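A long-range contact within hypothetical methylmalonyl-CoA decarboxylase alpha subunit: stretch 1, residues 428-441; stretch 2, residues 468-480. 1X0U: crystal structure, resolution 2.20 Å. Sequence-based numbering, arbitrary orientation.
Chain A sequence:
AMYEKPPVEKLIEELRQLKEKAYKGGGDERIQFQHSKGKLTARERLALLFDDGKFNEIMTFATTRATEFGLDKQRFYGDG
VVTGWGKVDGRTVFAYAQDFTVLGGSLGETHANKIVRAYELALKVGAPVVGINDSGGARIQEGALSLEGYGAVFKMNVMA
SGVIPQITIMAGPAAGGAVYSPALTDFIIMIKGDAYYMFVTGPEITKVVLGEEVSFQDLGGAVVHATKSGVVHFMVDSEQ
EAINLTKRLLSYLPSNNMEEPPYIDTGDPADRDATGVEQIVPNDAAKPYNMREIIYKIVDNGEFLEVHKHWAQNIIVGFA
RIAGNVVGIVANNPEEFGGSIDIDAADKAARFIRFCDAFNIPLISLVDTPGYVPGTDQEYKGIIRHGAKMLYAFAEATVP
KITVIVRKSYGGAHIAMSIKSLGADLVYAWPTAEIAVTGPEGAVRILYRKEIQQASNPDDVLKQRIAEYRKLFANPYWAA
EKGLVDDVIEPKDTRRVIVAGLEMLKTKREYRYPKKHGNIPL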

# COMPACT_ATOMS: atom_id res chain seq x y z
N TYR A 428 -2.66 2.05 36.48
CA TYR A 428 -3.36 2.35 37.71
C TYR A 428 -2.66 1.64 38.86
O TYR A 428 -1.91 0.70 38.63
N ALA A 429 -2.90 2.11 40.08
CA ALA A 429 -2.28 1.50 41.26
C ALA A 429 -3.20 1.51 42.48
O ALA A 429 -3.99 2.44 42.71
N TRP A 430 -3.12 0.43 43.25
CA TRP A 430 -3.90 0.29 44.46
C TRP A 430 -3.16 1.05 45.56
O TRP A 430 -1.96 1.32 45.43
N PRO A 431 -3.86 1.40 46.65
CA PRO A 431 -3.22 2.14 47.74
C PRO A 431 -2.04 1.35 48.31
O PRO A 431 -1.13 1.91 48.90
N THR A 432 -2.07 0.03 48.12
CA THR A 432 -1.03 -0.86 48.63
C THR A 432 0.19 -1.01 47.73
O THR A 432 1.17 -1.68 48.08
N ALA A 433 0.15 -0.38 46.56
CA ALA A 433 1.26 -0.48 45.62
C ALA A 433 2.49 0.30 46.07
O ALA A 433 2.38 1.42 46.56
N GLU A 434 3.65 -0.31 45.91
CA GLU A 434 4.91 0.36 46.23
C GLU A 434 5.81 0.21 45.01
O GLU A 434 6.21 -0.89 44.63
N ILE A 435 6.11 1.35 44.40
CA ILE A 435 6.95 1.39 43.21
C ILE A 435 8.33 1.88 43.65
O ILE A 435 8.46 2.95 44.23
N ALA A 436 9.35 1.08 43.40
CA ALA A 436 10.69 1.46 43.81
C ALA A 436 11.74 1.10 42.78
O ALA A 436 11.65 0.06 42.14
N VAL A 437 12.74 1.97 42.66
CA VAL A 437 13.84 1.80 41.73
C VAL A 437 14.50 0.46 42.02
O VAL A 437 15.07 -0.17 41.13
N THR A 438 14.39 0.03 43.28
CA THR A 438 14.91 -1.25 43.76
C THR A 438 14.22 -1.53 45.09
O THR A 438 13.53 -0.66 45.63
N GLY A 439 14.42 -2.73 45.63
CA GLY A 439 13.82 -3.04 46.92
C GLY A 439 14.34 -1.98 47.87
O GLY A 439 15.54 -1.67 47.84
N PRO A 440 13.48 -1.40 48.72
CA PRO A 440 13.91 -0.36 49.67
C PRO A 440 15.21 -0.63 50.42
O PRO A 440 16.11 0.22 50.43
N GLU A 441 15.33 -1.81 51.03
CA GLU A 441 16.54 -2.15 51.76
C GLU A 441 17.76 -1.92 50.89
O GLU A 441 18.74 -1.31 51.32
N GLU A 468 12.31 4.99 56.75
CA GLU A 468 12.04 6.33 56.24
C GLU A 468 11.86 6.37 54.72
O GLU A 468 11.03 7.11 54.20
N TYR A 469 12.64 5.56 54.01
CA TYR A 469 12.55 5.49 52.56
C TYR A 469 11.16 4.98 52.16
O TYR A 469 10.59 5.43 51.17
N ARG A 470 10.62 4.05 52.93
CA ARG A 470 9.31 3.48 52.62
C ARG A 470 8.11 4.42 52.67
O ARG A 470 7.26 4.38 51.79
N LYS A 471 8.01 5.26 53.70
CA LYS A 471 6.86 6.15 53.73
C LYS A 471 7.08 7.26 52.71
O LYS A 471 6.14 7.90 52.24
N LEU A 472 8.34 7.46 52.34
CA LEU A 472 8.72 8.47 51.36
C LEU A 472 8.40 8.00 49.93
O LEU A 472 7.82 8.75 49.14
N PHE A 473 8.76 6.76 49.61
CA PHE A 473 8.54 6.22 48.27
C PHE A 473 7.85 4.85 48.15
O PHE A 473 7.36 4.50 47.07
N ALA A 474 7.82 4.07 49.22
CA ALA A 474 7.16 2.76 49.15
C ALA A 474 5.66 3.00 49.11
O ALA A 474 4.93 2.57 50.01
N ASN A 475 5.22 3.68 48.06
CA ASN A 475 3.82 4.02 47.87
C ASN A 475 3.60 4.28 46.38
O ASN A 475 4.54 4.19 45.59
N PRO A 476 2.36 4.59 45.98
CA PRO A 476 2.13 4.84 44.55
C PRO A 476 1.93 6.31 44.23
O PRO A 476 1.81 6.68 43.07
N TYR A 477 1.90 7.15 45.26
CA TYR A 477 1.68 8.58 45.07
C TYR A 477 2.85 9.36 44.49
O TYR A 477 2.66 10.36 43.82
N TRP A 478 4.08 8.90 44.74
CA TRP A 478 5.24 9.58 44.19
C TRP A 478 5.20 9.43 42.67
O TRP A 478 5.35 10.41 41.94
N ALA A 479 5.01 8.20 42.22
CA ALA A 479 4.94 7.91 40.80
C ALA A 479 3.76 8.65 40.19
O ALA A 479 3.86 9.20 39.10
N ALA A 480 2.63 8.66 40.90
CA ALA A 480 1.45 9.35 40.39
C ALA A 480 1.71 10.86 40.30
O ALA A 480 1.15 11.55 39.44

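The strongest polar link is a two-pronged salt bridge between E434 and R470. R470 NH1 donates to E434 OE1 at 2.7 Å (N-H...acceptor angle 145°), and R470 NH2 donates to E434 OE2, also at 2.7 Å (152°). The carboxylate thus meets the guanidinium near its plane, where the N-H bonds point. The CA-to-CB bond of R470 points sideways relative to stretch 1, and its m, t, p course over chi1 to chi3 brings the charged end nearer. E434 has an off-well chi1 of 17° and a t chi2. P440 CG also lies at the guanidinium edge, 3.6 Å from R470 NH1.

Backbone polar contact adds little: I435 N donates to N475 O at 3.5 Å, a weak bond despite its nearly straight angle of 172°. A433 O approaches P476 N to 3.2 Å, but proline nitrogen has no hydrogen to share. The N475 side chain points away and serves its own stretch: with chi1 p, its OD1 caps the following helix by accepting from W478 N at 3.2 Å.

Apolar packing centres on P476, whose CB points toward stretch 1 and which has the largest covered area of any residue here, 77 Å². P476 CB lies 3.8 Å from A429 CB and 4.1 Å from A433 CB. Beside this cluster, I435 (chi1 m, chi2 t) extends CD1 to within 3.6 Å of A479 CB, which points toward stretch 1.

Y469 also points toward stretch 1, with chi1 t and chi2 83°. P440 CB approaches its ring obliquely, 3.9 Å from Y469 CD2, and V437 CG1 (chi1 p) lies 3.9 Å from Y469 OH. The same hydroxyl reaches stretch 1 through water 1, which lies 2.7 Å from Y469 OH and accepts from V437 N at 2.8 Å, so one tyrosine combines apolar contact with a water-mediated link.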

# COMPACT_ATOMS: atom_id res chain seq x y z
CB TYR A 428 -4.82 1.89 37.65
CG TYR A 428 -5.63 2.58 36.58
CD1 TYR A 428 -5.84 1.98 35.34
CD2 TYR A 428 -6.20 3.83 36.81
CE1 TYR A 428 -6.60 2.62 34.35
CE2 TYR A 428 -6.95 4.47 35.83
CZ TYR A 428 -7.15 3.87 34.61
OH TYR A 428 -7.87 4.52 33.64
CB ALA A 429 -0.97 2.21 41.58
CB TRP A 430 -3.99 -1.19 44.86
CG TRP A 430 -4.94 -2.00 44.05
CD1 TRP A 430 -5.57 -1.63 42.89
CD2 TRP A 430 -5.34 -3.35 44.31
NE1 TRP A 430 -6.33 -2.67 42.41
CE2 TRP A 430 -6.21 -3.74 43.26
CE3 TRP A 430 -5.05 -4.28 45.33
CZ2 TRP A 430 -6.80 -5.01 43.21
CZ3 TRP A 430 -5.63 -5.55 45.27
CH2 TRP A 430 -6.50 -5.90 44.21
CB PRO A 431 -4.35 2.31 48.76
CG PRO A 431 -5.60 2.28 47.92
CD PRO A 431 -5.30 1.18 46.93
CB THR A 432 -1.61 -2.26 48.89
OG1 THR A 432 -2.33 -2.71 47.73
CG2 THR A 432 -2.55 -2.24 50.09
CB ALA A 433 0.81 -0.00 44.26
CB GLU A 434 5.59 -0.22 47.47
CG GLU A 434 5.14 -1.57 47.95
CD GLU A 434 5.72 -1.91 49.32
OE1 GLU A 434 6.97 -1.97 49.44
OE2 GLU A 434 4.93 -2.10 50.27
CB ILE A 435 6.33 2.35 42.17
CG1 ILE A 435 4.91 1.89 41.85
CG2 ILE A 435 7.18 2.40 40.90
CD1 ILE A 435 4.07 2.89 41.11
CB ALA A 436 11.02 0.82 45.15
CB VAL A 437 14.87 2.96 41.89
CG1 VAL A 437 15.58 2.88 43.24
CG2 VAL A 437 15.85 2.93 40.77
CB THR A 438 16.44 -1.23 44.04
OG1 THR A 438 17.13 -0.59 42.96
CG2 THR A 438 16.96 -2.66 44.20
CB PRO A 440 12.71 -0.22 50.61
CG PRO A 440 11.93 -1.50 50.42
CD PRO A 440 12.07 -1.76 48.95
CB GLU A 441 16.53 -3.61 52.22
CG GLU A 441 17.67 -3.93 53.19
CD GLU A 441 17.84 -5.42 53.45
OE1 GLU A 441 16.82 -6.12 53.54
OE2 GLU A 441 19.00 -5.87 53.58
CB GLU A 468 13.15 7.30 56.67
CG GLU A 468 14.46 7.15 55.92
CD GLU A 468 15.51 8.16 56.37
OE1 GLU A 468 16.54 8.31 55.67
OE2 GLU A 468 15.32 8.80 57.43
CB TYR A 469 13.61 4.55 52.00
CG TYR A 469 13.69 4.53 50.49
CD1 TYR A 469 14.41 5.51 49.81
CD2 TYR A 469 13.03 3.56 49.75
CE1 TYR A 469 14.47 5.51 48.41
CE2 TYR A 469 13.08 3.55 48.36
CZ TYR A 469 13.80 4.54 47.70
OH TYR A 469 13.85 4.56 46.33
CB ARG A 470 9.05 2.25 53.48
CG ARG A 470 9.93 1.06 53.14
CD ARG A 470 9.52 -0.18 53.92
NE ARG A 470 8.13 -0.55 53.66
CZ ARG A 470 7.70 -1.18 52.57
NH1 ARG A 470 8.55 -1.52 51.61
NH2 ARG A 470 6.41 -1.45 52.44
CB LYS A 471 6.63 6.76 55.11
CG LYS A 471 7.72 7.70 55.59
CD LYS A 471 8.84 6.94 56.28
CE LYS A 471 9.47 7.79 57.40
NZ LYS A 471 10.05 9.07 56.88
CB LEU A 472 10.22 8.77 51.49
CG LEU A 472 10.70 10.22 51.38
CD1 LEU A 472 10.11 11.04 52.52
CD2 LEU A 472 12.22 10.25 51.44
CB PHE A 473 9.88 6.16 47.54
CG PHE A 473 10.67 7.43 47.62
CD1 PHE A 473 10.24 8.57 46.96
CD2 PHE A 473 11.84 7.48 48.37
CE1 PHE A 473 10.97 9.76 47.06
CE2 PHE A 473 12.57 8.66 48.47
CZ PHE A 473 12.14 9.80 47.81
CB ALA A 474 7.54 1.90 50.35
CB ASN A 475 3.48 5.27 48.67
CG ASN A 475 4.43 6.41 48.37
OD1 ASN A 475 4.46 6.95 47.26
ND2 ASN A 475 5.23 6.78 49.36
CB PRO A 476 0.86 4.05 44.29
CG PRO A 476 0.06 4.40 45.53
CD PRO A 476 1.09 4.28 46.66
CB TYR A 477 1.21 9.19 46.39
CG TYR A 477 -0.08 8.58 46.87
CD1 TYR A 477 -1.23 8.65 46.09
CD2 TYR A 477 -0.15 7.90 48.09
CE1 TYR A 477 -2.41 8.05 46.50
CE2 TYR A 477 -1.33 7.30 48.51
CZ TYR A 477 -2.46 7.38 47.71
OH TYR A 477 -3.63 6.77 48.11
CB TRP A 478 6.53 8.95 44.71
CG TRP A 478 7.76 9.70 44.35
CD1 TRP A 478 8.36 10.70 45.07
CD2 TRP A 478 8.58 9.50 43.20
NE1 TRP A 478 9.52 11.11 44.45
CE2 TRP A 478 9.67 10.39 43.30
CE3 TRP A 478 8.50 8.64 42.09
CZ2 TRP A 478 10.69 10.45 42.33
CZ3 TRP A 478 9.51 8.70 41.13
CH2 TRP A 478 10.59 9.59 41.26
CB ALA A 479 4.79 6.41 40.57
CB ALA A 480 0.23 9.07 41.28
O HOH W 1 12.31 4.29 44.17